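Local structure of 4-hydroxythreonine-4-phosphate dehydrogenase (6XMY) at residues Ala117-Pro122 against Ile293-Asp298; Pro122-Asn127 against His299-Glu304; Thr166-Leu171 against Met266-Gly271. The protein probably catalyses the NAD(P)-dependent oxidation of 4-(phosphooxy)-L-threonine, a step in the biosynthesis of pyridoxine 5'-phosphate, with the help of a divalent metal ion. All coordinates share one frame; numbering follows the deposited sequence.

Contact 1 (Ala117-Pro122 against Ile293-Asp298). With NAD (nicotinamide-adenine-dinucleotide), chain B; SO4 (sulfate ion), chain C.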
loop_
_atom_site.group_PDB
_atom_site.type_symbol
_atom_site.label_atom_id
_atom_site.label_comp_id
_atom_site.label_asym_id
_atom_site.label_seq_id
_atom_site.Cartn_x
_atom_site.Cartn_y
_atom_site.Cartn_z
ATOM N N ALA A 117 -8.811 9.768 4.149
ATOM C CA ALA A 117 -7.850 8.698 3.916
ATOM C C ALA A 117 -7.088 9.044 2.652
ATOM O O ALA A 117 -7.553 9.836 1.828
ATOM C CB ALA A 117 -8.534 7.337 3.743
ATOM N N LEU A 118 -5.931 8.407 2.498
ATOM C CA LEU A 118 -5.085 8.560 1.323
ATOM C C LEU A 118 -4.995 7.224 0.599
ATOM O O LEU A 118 -4.773 6.183 1.228
ATOM C CB LEU A 118 -3.682 9.006 1.745
ATOM C CG LEU A 118 -2.690 9.294 0.616
ATOM C CD1 LEU A 118 -3.168 10.461 -0.245
ATOM C CD2 LEU A 118 -1.324 9.586 1.194
ATOM N N VAL A 119 -5.174 7.250 -0.715
ATOM C CA VAL A 119 -4.995 6.075 -1.566
ATOM C C VAL A 119 -3.932 6.433 -2.589
ATOM O O VAL A 119 -4.007 7.491 -3.213
ATOM C CB VAL A 119 -6.305 5.679 -2.269
ATOM C CG1 VAL A 119 -6.136 4.361 -3.047
ATOM C CG2 VAL A 119 -7.453 5.581 -1.257
ATOM N N THR A 120 -2.948 5.558 -2.767
ATOM C CA THR A 120 -1.824 5.848 -3.650
ATOM C C THR A 120 -1.867 4.999 -4.915
ATOM O O THR A 120 -1.832 3.762 -4.851
ATOM C CB THR A 120 -0.483 5.671 -2.940
ATOM O OG1 THR A 120 -0.371 4.326 -2.473
ATOM C CG2 THR A 120 -0.377 6.600 -1.757
ATOM N N ALA A 121 -1.877 5.673 -6.056
ATOM C CA ALA A 121 -1.581 5.044 -7.327
ATOM C C ALA A 121 -0.072 4.781 -7.384
ATOM O O ALA A 121 0.685 5.293 -6.559
ATOM C CB ALA A 121 -2.065 5.952 -8.464
ATOM N N PRO A 122 0.408 3.971 -8.331
ATOM C CA PRO A 122 1.806 3.536 -8.250
ATOM C C PRO A 122 2.787 4.631 -8.646
ATOM O O PRO A 122 2.484 5.503 -9.465
ATOM C CB PRO A 122 1.872 2.363 -9.234
ATOM C CG PRO A 122 0.765 2.628 -10.213
ATOM C CD PRO A 122 -0.325 3.295 -9.419
ATOM N N ILE A 293 -5.145 6.851 7.557
ATOM C CA ILE A 293 -5.396 5.661 6.756
ATOM C C ILE A 293 -4.705 5.859 5.417
ATOM O O ILE A 293 -4.874 6.900 4.769
ATOM C CB ILE A 293 -6.904 5.471 6.544
ATOM C CG1 ILE A 293 -7.623 5.262 7.875
ATOM C CG2 ILE A 293 -7.161 4.350 5.554
ATOM C CD1 ILE A 293 -9.093 5.581 7.800
ATOM N N ARG A 294 -3.912 4.874 5.002
ATOM C CA ARG A 294 -3.309 4.900 3.675
ATOM C C ARG A 294 -3.388 3.513 3.067
ATOM O O ARG A 294 -2.860 2.553 3.639
ATOM C CB ARG A 294 -1.854 5.382 3.707
ATOM C CG ARG A 294 -1.193 5.362 2.325
ATOM C CD ARG A 294 -0.297 4.144 2.161
ATOM N NE ARG A 294 0.160 3.963 0.780
ATOM C CZ ARG A 294 1.220 3.236 0.428
ATOM N NH1 ARG A 294 1.964 2.650 1.356
ATOM N NH2 ARG A 294 1.553 3.117 -0.852
ATOM N N THR A 295 -4.044 3.410 1.915
ATOM C CA THR A 295 -4.058 2.190 1.120
ATOM C C THR A 295 -3.409 2.466 -0.228
ATOM O O THR A 295 -3.090 3.609 -0.580
ATOM C CB THR A 295 -5.483 1.662 0.921
ATOM O OG1 THR A 295 -6.242 2.621 0.175
ATOM C CG2 THR A 295 -6.154 1.406 2.259
ATOM N N SER A 296 -3.249 1.394 -0.999
ATOM C CA SER A 296 -2.484 1.462 -2.230
ATOM C C SER A 296 -2.874 0.311 -3.141
ATOM O O SER A 296 -3.304 -0.757 -2.683
ATOM C CB SER A 296 -0.993 1.390 -1.915
ATOM O OG SER A 296 -0.218 1.479 -3.094
ATOM N N VAL A 297 -2.658 0.531 -4.442
ATOM C CA VAL A 297 -2.653 -0.583 -5.375
ATOM C C VAL A 297 -1.547 -1.555 -4.993
ATOM O O VAL A 297 -0.588 -1.210 -4.293
ATOM C CB VAL A 297 -2.458 -0.100 -6.818
ATOM C CG1 VAL A 297 -3.653 0.719 -7.272
ATOM C CG2 VAL A 297 -1.144 0.668 -6.956
ATOM N N ASP A 298 -1.684 -2.795 -5.468
ATOM C CA ASP A 298 -0.698 -3.846 -5.234
ATOM C C ASP A 298 0.182 -4.084 -6.454
ATOM O O ASP A 298 0.693 -5.192 -6.653
ATOM C CB ASP A 298 -1.372 -5.148 -4.801
ATOM C CG ASP A 298 -2.041 -5.860 -5.950
ATOM O OD1 ASP A 298 -2.405 -5.193 -6.940
ATOM O OD2 ASP A 298 -2.180 -7.102 -5.879
HETATM P PA NAD B . 4.523 -3.593 -12.247
HETATM O O1A NAD B . 4.704 -2.251 -12.929
HETATM O O2A NAD B . 3.308 -4.109 -11.506
HETATM O O5B NAD B . 4.666 -4.612 -13.628
HETATM C C5B NAD B . 4.549 -5.972 -13.282
HETATM C C4B NAD B . 3.659 -6.697 -14.308
HETATM O O4B NAD B . 2.275 -6.469 -13.952
HETATM C C3B NAD B . 3.895 -6.084 -15.716
HETATM O O3B NAD B . 3.793 -7.169 -16.621
HETATM C C2B NAD B . 2.725 -5.062 -15.831
HETATM O O2B NAD B . 2.299 -4.862 -17.147
HETATM C C1B NAD B . 1.611 -5.822 -15.045
HETATM N N9A NAD B . 0.663 -4.926 -14.389
HETATM C C8A NAD B . 0.860 -4.037 -13.317
HETATM N N7A NAD B . -0.249 -3.405 -12.973
HETATM C C5A NAD B . -1.225 -3.898 -13.828
HETATM C C6A NAD B . -2.600 -3.622 -13.968
HETATM N N6A NAD B . -3.201 -2.728 -13.139
HETATM N N1A NAD B . -3.336 -4.265 -14.922
HETATM C C2A NAD B . -2.679 -5.163 -15.718
HETATM N N3A NAD B . -1.383 -5.526 -15.709
HETATM C C4A NAD B . -0.677 -4.859 -14.731
HETATM O O3 NAD B . 5.803 -3.694 -11.258
HETATM P PN NAD B . 7.341 -3.817 -11.619
HETATM O O1N NAD B . 8.078 -4.680 -10.624
HETATM O O2N NAD B . 7.526 -3.785 -13.100
HETATM O O5D NAD B . 7.988 -2.237 -11.137
HETATM C C5D NAD B . 7.575 -1.164 -11.917
HETATM C C4D NAD B . 7.721 0.095 -11.061
HETATM O O4D NAD B . 6.580 0.150 -10.166
HETATM C C3D NAD B . 8.992 -0.004 -10.148
HETATM O O3D NAD B . 9.494 1.297 -10.050
HETATM C C2D NAD B . 8.411 -0.476 -8.796
HETATM O O2D NAD B . 9.116 -0.039 -7.668
HETATM C C1D NAD B . 7.089 0.339 -8.852
HETATM N N1N NAD B . 6.053 -0.212 -7.912
HETATM C C2N NAD B . 5.354 0.719 -7.190
HETATM C C3N NAD B . 4.364 0.312 -6.293
HETATM C C7N NAD B . 3.662 1.403 -5.576
HETATM O O7N NAD B . 3.916 2.586 -5.814
HETATM N N7N NAD B . 2.701 1.025 -4.661
HETATM C C4N NAD B . 4.084 -1.058 -6.129
HETATM C C5N NAD B . 4.812 -1.986 -6.895
HETATM C C6N NAD B . 5.811 -1.550 -7.788
HETATM S S SO4 C . 5.141 1.172 -1.088
HETATM O O1 SO4 C . 3.772 1.283 -0.590
HETATM O O2 SO4 C . 5.394 2.257 -2.031
HETATM O O3 SO4 C . 6.054 1.323 0.042
HETATM O O4 SO4 C . 5.392 -0.108 -1.771
#

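Contact 2 (Pro122-Asn127 against His299-Glu304). With NAD (nicotinamide-adenine-dinucleotide), chain B.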
loop_
_atom_site.group_PDB
_atom_site.type_symbol
_atom_site.label_atom_id
_atom_site.label_comp_id
_atom_site.label_asym_id
_atom_site.label_seq_id
_atom_site.Cartn_x
_atom_site.Cartn_y
_atom_site.Cartn_z
ATOM N N PRO A 122 0.408 3.971 -8.331
ATOM C CA PRO A 122 1.806 3.536 -8.250
ATOM C C PRO A 122 2.787 4.631 -8.646
ATOM O O PRO A 122 2.484 5.503 -9.465
ATOM C CB PRO A 122 1.872 2.363 -9.234
ATOM C CG PRO A 122 0.765 2.628 -10.213
ATOM C CD PRO A 122 -0.325 3.295 -9.419
ATOM N N VAL A 123 3.971 4.584 -8.027
ATOM C CA VAL A 123 5.087 5.459 -8.362
ATOM C C VAL A 123 6.254 4.606 -8.839
ATOM O O VAL A 123 6.366 3.425 -8.516
ATOM C CB VAL A 123 5.513 6.368 -7.188
ATOM C CG1 VAL A 123 4.340 7.206 -6.708
ATOM C CG2 VAL A 123 6.080 5.543 -6.057
ATOM N N HIS A 124 7.127 5.223 -9.620
ATOM C CA HIS A 124 8.311 4.559 -10.146
ATOM C C HIS A 124 9.493 4.927 -9.258
ATOM O O HIS A 124 9.967 6.066 -9.285
ATOM C CB HIS A 124 8.556 4.975 -11.590
ATOM C CG HIS A 124 9.480 4.060 -12.307
ATOM N ND1 HIS A 124 10.851 4.157 -12.193
ATOM C CD2 HIS A 124 9.233 3.003 -13.112
ATOM C CE1 HIS A 124 11.408 3.198 -12.914
ATOM N NE2 HIS A 124 10.448 2.491 -13.487
ATOM N N LYS A 125 9.963 3.963 -8.467
ATOM C CA LYS A 125 10.985 4.259 -7.467
ATOM C C LYS A 125 12.295 4.692 -8.113
ATOM O O LYS A 125 12.918 5.668 -7.681
ATOM C CB LYS A 125 11.198 3.054 -6.552
ATOM C CG LYS A 125 9.962 2.616 -5.791
ATOM C CD LYS A 125 10.298 1.441 -4.891
ATOM C CE LYS A 125 9.081 0.873 -4.175
ATOM N NZ LYS A 125 8.070 0.325 -5.118
ATOM N N ALA A 126 12.738 3.972 -9.151
ATOM C CA ALA A 126 14.015 4.314 -9.771
ATOM C C ALA A 126 14.005 5.717 -10.362
ATOM O O ALA A 126 15.006 6.434 -10.268
ATOM C CB ALA A 126 14.402 3.289 -10.834
ATOM N N ASN A 127 12.898 6.121 -10.998
ATOM C CA ASN A 127 12.840 7.470 -11.561
ATOM C C ASN A 127 13.040 8.522 -10.478
ATOM O O ASN A 127 13.736 9.521 -10.693
ATOM C CB ASN A 127 11.512 7.706 -12.286
ATOM C CG ASN A 127 11.485 9.036 -13.042
ATOM O OD1 ASN A 127 10.645 9.902 -12.796
ATOM N ND2 ASN A 127 12.412 9.196 -13.961
ATOM N N HIS A 299 0.365 -3.066 -7.285
ATOM C CA HIS A 299 1.107 -3.216 -8.522
ATOM C C HIS A 299 1.862 -1.928 -8.792
ATOM O O HIS A 299 1.675 -0.916 -8.111
ATOM C CB HIS A 299 0.181 -3.566 -9.688
ATOM C CG HIS A 299 -0.869 -2.532 -9.952
ATOM N ND1 HIS A 299 -0.577 -1.305 -10.510
ATOM C CD2 HIS A 299 -2.210 -2.544 -9.745
ATOM C CE1 HIS A 299 -1.691 -0.603 -10.630
ATOM N NE2 HIS A 299 -2.697 -1.330 -10.173
ATOM N N GLY A 300 2.699 -1.971 -9.816
ATOM C CA GLY A 300 3.551 -0.865 -10.178
ATOM C C GLY A 300 2.999 -0.024 -11.306
ATOM O O GLY A 300 1.802 -0.059 -11.627
ATOM N N THR A 301 3.906 0.730 -11.935
ATOM C CA THR A 301 3.545 1.785 -12.866
ATOM C C THR A 301 3.109 1.269 -14.226
ATOM O O THR A 301 2.468 2.013 -14.968
ATOM C CB THR A 301 4.720 2.758 -13.025
ATOM O OG1 THR A 301 5.942 2.029 -13.228
ATOM C CG2 THR A 301 4.864 3.607 -11.785
ATOM N N ALA A 302 3.474 0.041 -14.588
ATOM C CA ALA A 302 3.085 -0.554 -15.870
ATOM C C ALA A 302 3.195 0.452 -17.025
ATOM O O ALA A 302 2.240 0.703 -17.759
ATOM C CB ALA A 302 1.691 -1.179 -15.783
ATOM N N LEU A 303 4.401 1.011 -17.180
ATOM C CA LEU A 303 4.610 2.112 -18.121
ATOM C C LEU A 303 4.128 1.777 -19.522
ATOM O O LEU A 303 3.526 2.616 -20.194
ATOM C CB LEU A 303 6.088 2.500 -18.164
ATOM C CG LEU A 303 6.593 3.224 -16.919
ATOM C CD1 LEU A 303 8.118 3.147 -16.852
ATOM C CD2 LEU A 303 6.120 4.672 -16.941
ATOM N N GLU A 304 4.384 0.553 -19.979
ATOM C CA GLU A 304 3.999 0.159 -21.328
ATOM C C GLU A 304 2.489 0.117 -21.525
ATOM O O GLU A 304 2.033 0.081 -22.672
ATOM C CB GLU A 304 4.614 -1.206 -21.660
ATOM C CG GLU A 304 4.012 -2.380 -20.880
ATOM C CD GLU A 304 4.358 -2.378 -19.392
ATOM O OE1 GLU A 304 5.338 -1.708 -18.991
ATOM O OE2 GLU A 304 3.644 -3.055 -18.621
HETATM P PA NAD B . 4.523 -3.593 -12.247
HETATM O O1A NAD B . 4.704 -2.251 -12.929
HETATM O O2A NAD B . 3.308 -4.109 -11.506
HETATM O O5B NAD B . 4.666 -4.612 -13.628
HETATM C C5B NAD B . 4.549 -5.972 -13.282
HETATM C C4B NAD B . 3.659 -6.697 -14.308
HETATM O O4B NAD B . 2.275 -6.469 -13.952
HETATM C C3B NAD B . 3.895 -6.084 -15.716
HETATM O O3B NAD B . 3.793 -7.169 -16.621
HETATM C C2B NAD B . 2.725 -5.062 -15.831
HETATM O O2B NAD B . 2.299 -4.862 -17.147
HETATM C C1B NAD B . 1.611 -5.822 -15.045
HETATM N N9A NAD B . 0.663 -4.926 -14.389
HETATM C C8A NAD B . 0.860 -4.037 -13.317
HETATM N N7A NAD B . -0.249 -3.405 -12.973
HETATM C C5A NAD B . -1.225 -3.898 -13.828
HETATM C C6A NAD B . -2.600 -3.622 -13.968
HETATM N N6A NAD B . -3.201 -2.728 -13.139
HETATM N N1A NAD B . -3.336 -4.265 -14.922
HETATM C C2A NAD B . -2.679 -5.163 -15.718
HETATM N N3A NAD B . -1.383 -5.526 -15.709
HETATM C C4A NAD B . -0.677 -4.859 -14.731
HETATM O O3 NAD B . 5.803 -3.694 -11.258
HETATM P PN NAD B . 7.341 -3.817 -11.619
HETATM O O1N NAD B . 8.078 -4.680 -10.624
HETATM O O2N NAD B . 7.526 -3.785 -13.100
HETATM O O5D NAD B . 7.988 -2.237 -11.137
HETATM C C5D NAD B . 7.575 -1.164 -11.917
HETATM C C4D NAD B . 7.721 0.095 -11.061
HETATM O O4D NAD B . 6.580 0.150 -10.166
HETATM C C3D NAD B . 8.992 -0.004 -10.148
HETATM O O3D NAD B . 9.494 1.297 -10.050
HETATM C C2D NAD B . 8.411 -0.476 -8.796
HETATM O O2D NAD B . 9.116 -0.039 -7.668
HETATM C C1D NAD B . 7.089 0.339 -8.852
HETATM N N1N NAD B . 6.053 -0.212 -7.912
HETATM C C2N NAD B . 5.354 0.719 -7.190
HETATM C C3N NAD B . 4.364 0.312 -6.293
HETATM C C7N NAD B . 3.662 1.403 -5.576
HETATM O O7N NAD B . 3.916 2.586 -5.814
HETATM N N7N NAD B . 2.701 1.025 -4.661
HETATM C C4N NAD B . 4.084 -1.058 -6.129
HETATM C C5N NAD B . 4.812 -1.986 -6.895
HETATM C C6N NAD B . 5.811 -1.550 -7.788
#

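Contact 3 (Thr166-Leu171 against Met266-Gly271). With ZN (zinc ion), chain K.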
loop_
_atom_site.group_PDB
_atom_site.type_symbol
_atom_site.label_atom_id
_atom_site.label_comp_id
_atom_site.label_asym_id
_atom_site.label_seq_id
_atom_site.Cartn_x
_atom_site.Cartn_y
_atom_site.Cartn_z
ATOM N N THR A 166 10.338 -7.018 6.730
ATOM C CA THR A 166 11.152 -6.089 5.964
ATOM C C THR A 166 10.517 -5.877 4.596
ATOM O O THR A 166 9.861 -6.771 4.056
ATOM C CB THR A 166 12.606 -6.584 5.794
ATOM O OG1 THR A 166 12.650 -7.777 4.989
ATOM C CG2 THR A 166 13.238 -6.836 7.157
ATOM N N THR A 167 10.709 -4.672 4.038
ATOM C CA THR A 167 10.017 -4.282 2.817
ATOM C C THR A 167 11.022 -4.192 1.681
ATOM O O THR A 167 11.465 -5.235 1.157
ATOM C CB THR A 167 9.241 -2.972 3.018
ATOM O OG1 THR A 167 10.163 -1.920 3.332
ATOM C CG2 THR A 167 8.224 -3.112 4.128
ATOM N N HIS A 168 11.413 -3.004 1.255
ATOM C CA HIS A 168 12.226 -2.855 0.059
ATOM C C HIS A 168 13.687 -2.759 0.496
ATOM O O HIS A 168 14.221 -1.678 0.742
ATOM C CB HIS A 168 11.703 -1.708 -0.806
ATOM C CG HIS A 168 10.377 -2.015 -1.453
ATOM N ND1 HIS A 168 9.215 -1.345 -1.140
ATOM C CD2 HIS A 168 10.033 -2.950 -2.372
ATOM C CE1 HIS A 168 8.215 -1.848 -1.840
ATOM N NE2 HIS A 168 8.686 -2.818 -2.606
ATOM N N LEU A 169 14.317 -3.930 0.630
ATOM C CA LEU A 169 15.731 -4.114 0.910
ATOM C C LEU A 169 16.336 -5.011 -0.153
ATOM O O LEU A 169 15.682 -5.948 -0.621
ATOM C CB LEU A 169 15.945 -4.846 2.240
ATOM C CG LEU A 169 15.625 -4.123 3.534
ATOM C CD1 LEU A 169 15.851 -5.083 4.669
ATOM C CD2 LEU A 169 16.507 -2.890 3.685
ATOM N N PRO A 170 17.598 -4.787 -0.511
ATOM C CA PRO A 170 18.335 -5.821 -1.249
ATOM C C PRO A 170 18.370 -7.087 -0.413
ATOM O O PRO A 170 18.435 -7.038 0.818
ATOM C CB PRO A 170 19.738 -5.223 -1.382
ATOM C CG PRO A 170 19.562 -3.755 -1.174
ATOM C CD PRO A 170 18.444 -3.624 -0.196
ATOM N N LEU A 171 18.302 -8.236 -1.085
ATOM C CA LEU A 171 18.292 -9.494 -0.347
ATOM C C LEU A 171 19.507 -9.635 0.569
ATOM O O LEU A 171 19.393 -10.210 1.656
ATOM C CB LEU A 171 18.206 -10.676 -1.311
ATOM C CG LEU A 171 17.771 -11.976 -0.637
ATOM C CD1 LEU A 171 16.270 -11.958 -0.403
ATOM C CD2 LEU A 171 18.189 -13.187 -1.444
ATOM N N MET A 266 9.115 -12.774 6.294
ATOM C CA MET A 266 10.310 -12.070 6.741
ATOM C C MET A 266 10.787 -11.040 5.728
ATOM O O MET A 266 11.415 -10.046 6.118
ATOM C CB MET A 266 11.417 -13.069 7.070
ATOM C CG MET A 266 11.127 -13.844 8.343
ATOM S SD MET A 266 11.223 -12.825 9.837
ATOM C CE MET A 266 9.877 -13.495 10.825
ATOM N N TYR A 267 10.496 -11.243 4.440
ATOM C CA TYR A 267 11.007 -10.356 3.409
ATOM C C TYR A 267 10.099 -10.377 2.185
ATOM O O TYR A 267 9.261 -11.266 2.003
ATOM C CB TYR A 267 12.477 -10.670 3.058
ATOM C CG TYR A 267 12.702 -12.091 2.589
ATOM C CD1 TYR A 267 12.888 -13.131 3.502
ATOM C CD2 TYR A 267 12.710 -12.397 1.234
ATOM C CE1 TYR A 267 13.085 -14.439 3.075
ATOM C CE2 TYR A 267 12.906 -13.689 0.798
ATOM C CZ TYR A 267 13.087 -14.706 1.713
ATOM O OH TYR A 267 13.265 -15.983 1.245
ATOM N N HIS A 268 10.299 -9.364 1.345
ATOM C CA HIS A 268 9.377 -9.004 0.271
ATOM C C HIS A 268 9.018 -10.196 -0.626
ATOM O O HIS A 268 7.841 -10.549 -0.782
ATOM C CB HIS A 268 10.057 -7.878 -0.524
ATOM C CG HIS A 268 9.228 -7.304 -1.624
ATOM N ND1 HIS A 268 9.061 -7.927 -2.845
ATOM C CD2 HIS A 268 8.603 -6.108 -1.721
ATOM C CE1 HIS A 268 8.326 -7.158 -3.628
ATOM N NE2 HIS A 268 8.028 -6.056 -2.965
ATOM N N ASP A 269 10.020 -10.806 -1.255
ATOM C CA ASP A 269 9.739 -11.871 -2.209
ATOM C C ASP A 269 9.412 -13.206 -1.552
ATOM O O ASP A 269 9.137 -14.172 -2.271
ATOM C CB ASP A 269 10.901 -12.052 -3.192
ATOM C CG ASP A 269 10.961 -10.957 -4.257
ATOM O OD1 ASP A 269 10.046 -10.103 -4.340
ATOM O OD2 ASP A 269 11.940 -10.957 -5.033
ATOM N N GLN A 270 9.436 -13.285 -0.219
ATOM C CA GLN A 270 8.999 -14.494 0.469
ATOM C C GLN A 270 7.481 -14.545 0.589
ATOM O O GLN A 270 6.902 -15.636 0.638
ATOM C CB GLN A 270 9.621 -14.562 1.863
ATOM C CG GLN A 270 9.495 -15.929 2.514
ATOM C CD GLN A 270 9.935 -15.926 3.954
ATOM O OE1 GLN A 270 9.555 -15.036 4.721
ATOM N NE2 GLN A 270 10.727 -16.928 4.344
ATOM N N GLY A 271 6.822 -13.386 0.644
ATOM C CA GLY A 271 5.391 -13.351 0.884
ATOM C C GLY A 271 4.546 -12.802 -0.250
ATOM O O GLY A 271 3.422 -13.259 -0.467
HETATM ZN ZN ZN K . 7.332 -4.155 -3.891
HETATM O O HOH W 1 12.421 -7.502 2.217
HETATM O O HOH W 2 6.480 -2.098 -4.151
HETATM O O HOH W 3 5.984 -4.049 -2.612
#

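Contact 1 (Ala117-Pro122 against Ile293-Asp298)
The hydroxyl of Thr120 is gripped by the guanidinium of Arg294: NH2 donates to OG1 at 2.8 Å, only 5° out of the guanidinium plane, and NE adds a weak bond from the same edge. A bend at chi2 (-101°) carries the Arg294 group along the strand to Thr120, whose side chain it crosses near a right angle. Ser296 OG lies 2.9 Å from Thr120 OG1 and donates to Val297 O, on a lone pair. The carboxamide N7N of NAD gives this Ser296 OG a weak bond. Adjacent parallel strands, 117-120 and 294-297, run beneath, at the heart of the isocitrate dehydrogenase-like fold. Leu118 N binds Ile293 O, Thr295 N binds Leu118 O and Thr120 N binds Thr295 O, each at 2.9 Å; the next bond, Val297 N to Thr120 O, is weak (3.4 Å). On the other face Val119 CG2 packs 3.5 Å from Thr295 OG1, whose hydrogen bond goes to Ala319 O in helix 314-328. Arg294 NH1 and NH2 both donate to O1 of a sulfate, probably from the crystallisation liquor, NH2 at 2.9 Å. His138, Thr139 and Asn285, which also hold this ion, are with Arg294 predicted to bind substrate, consistent with an anion site there.

Contact 2 (Pro122-Asn127 against His299-Glu304)
Pro122 packs its ring on the backbone of Gly300, with CG 3.2 Å from the carbonyl O, where the loops that follow strands 117-120 and 294-297 come together as two walls of the NAD pocket. No hydrogen bond joins the loops directly; the cofactor takes bonds from both. That Gly300 O is itself fixed by His299 ND1, which donates in its own ring plane to a lone pair. At Val123 the backbone N donates nearly straight to the nicotinamide O7N (3.0 Å, 167°), and Val123 C rests on Thr301 CG2 at 3.4 Å. From the Thr301 side, the backbone amides of Gly300 and Ala302 hold the adenosine phosphate through O2A and O1A. His124 comes next. With CG anti to the backbone N (chi1 -163°), its ring lies under the nicotinamide ribose, O3D standing 3.5 Å above the plane over its centre. Thr301 OG1 meets the ring edge in plane, 3.4 Å from CD2, and Leu303 CD1 closes on the same carbon. Lys125 N then donates to O3D, beginning helix 125-130. His124 caps that helix: ND1 accepts from Asn127 N at 3.1 Å, with the donor 5° out of the ring plane.

Contact 3 (Thr166-Leu171 against Met266-Gly271)
His268 has CG anti to its backbone N (chi1 -176°) and His168 has CG anti to its carbonyl carbon (chi1 -70°), which brings the tips of the two rings together on one zinc ion. The metal is bound by His168 NE2 at 2.3 Å and by His268 NE2 at 2.2 Å, with two waters as further ligands. The rings meet obliquely, their planes at 46°; the nitrogens are close because both bind the metal. Behind His268, Asp269 OD1 accepts from ND1 at 2.8 Å near the ring plane, met from above its carboxylate, and fixes the ring's rotation. Thr166 joins the segments: its side-chain OG1 donates to a lone pair of Met266 O at 2.8 Å, while its backbone N adds a weak bond to the same oxygen. A water donates to Thr166 OG1 and Thr167 O and accepts from His268 N at the start of helix 268-279, bridging the segments. Farther out, Leu171 CD1 touches Tyr267 CD2 at 3.9 Å. The metal site is predicted to be shared between dimeric partners. With neutral imidazoles as its ligands from this chain, the zinc would probably keep much of its charge and polarise what binds there.

How the contacts relate
Contacts 1 and 2 follow directly on one another through Pro122: strands 117-120 and 294-297 lie side by side, and the loops leaving them, one of which runs into helix 125-130, meet again at NAD. Their centres are 14 Å apart, and both touch the cofactor. Contact 3 is nested in the sequence between their segments, built from the loop after strand 161-164 and the start of helix 268-279; its centre is 20 Å from that of contact 1 and 18 Å from that of contact 2. Lys125, in one of two modelled conformers, packs on His168 between contacts 2 and 3. Cofactor, anion site and zinc thus share one cleft, consistent with a metal-dependent dehydrogenase.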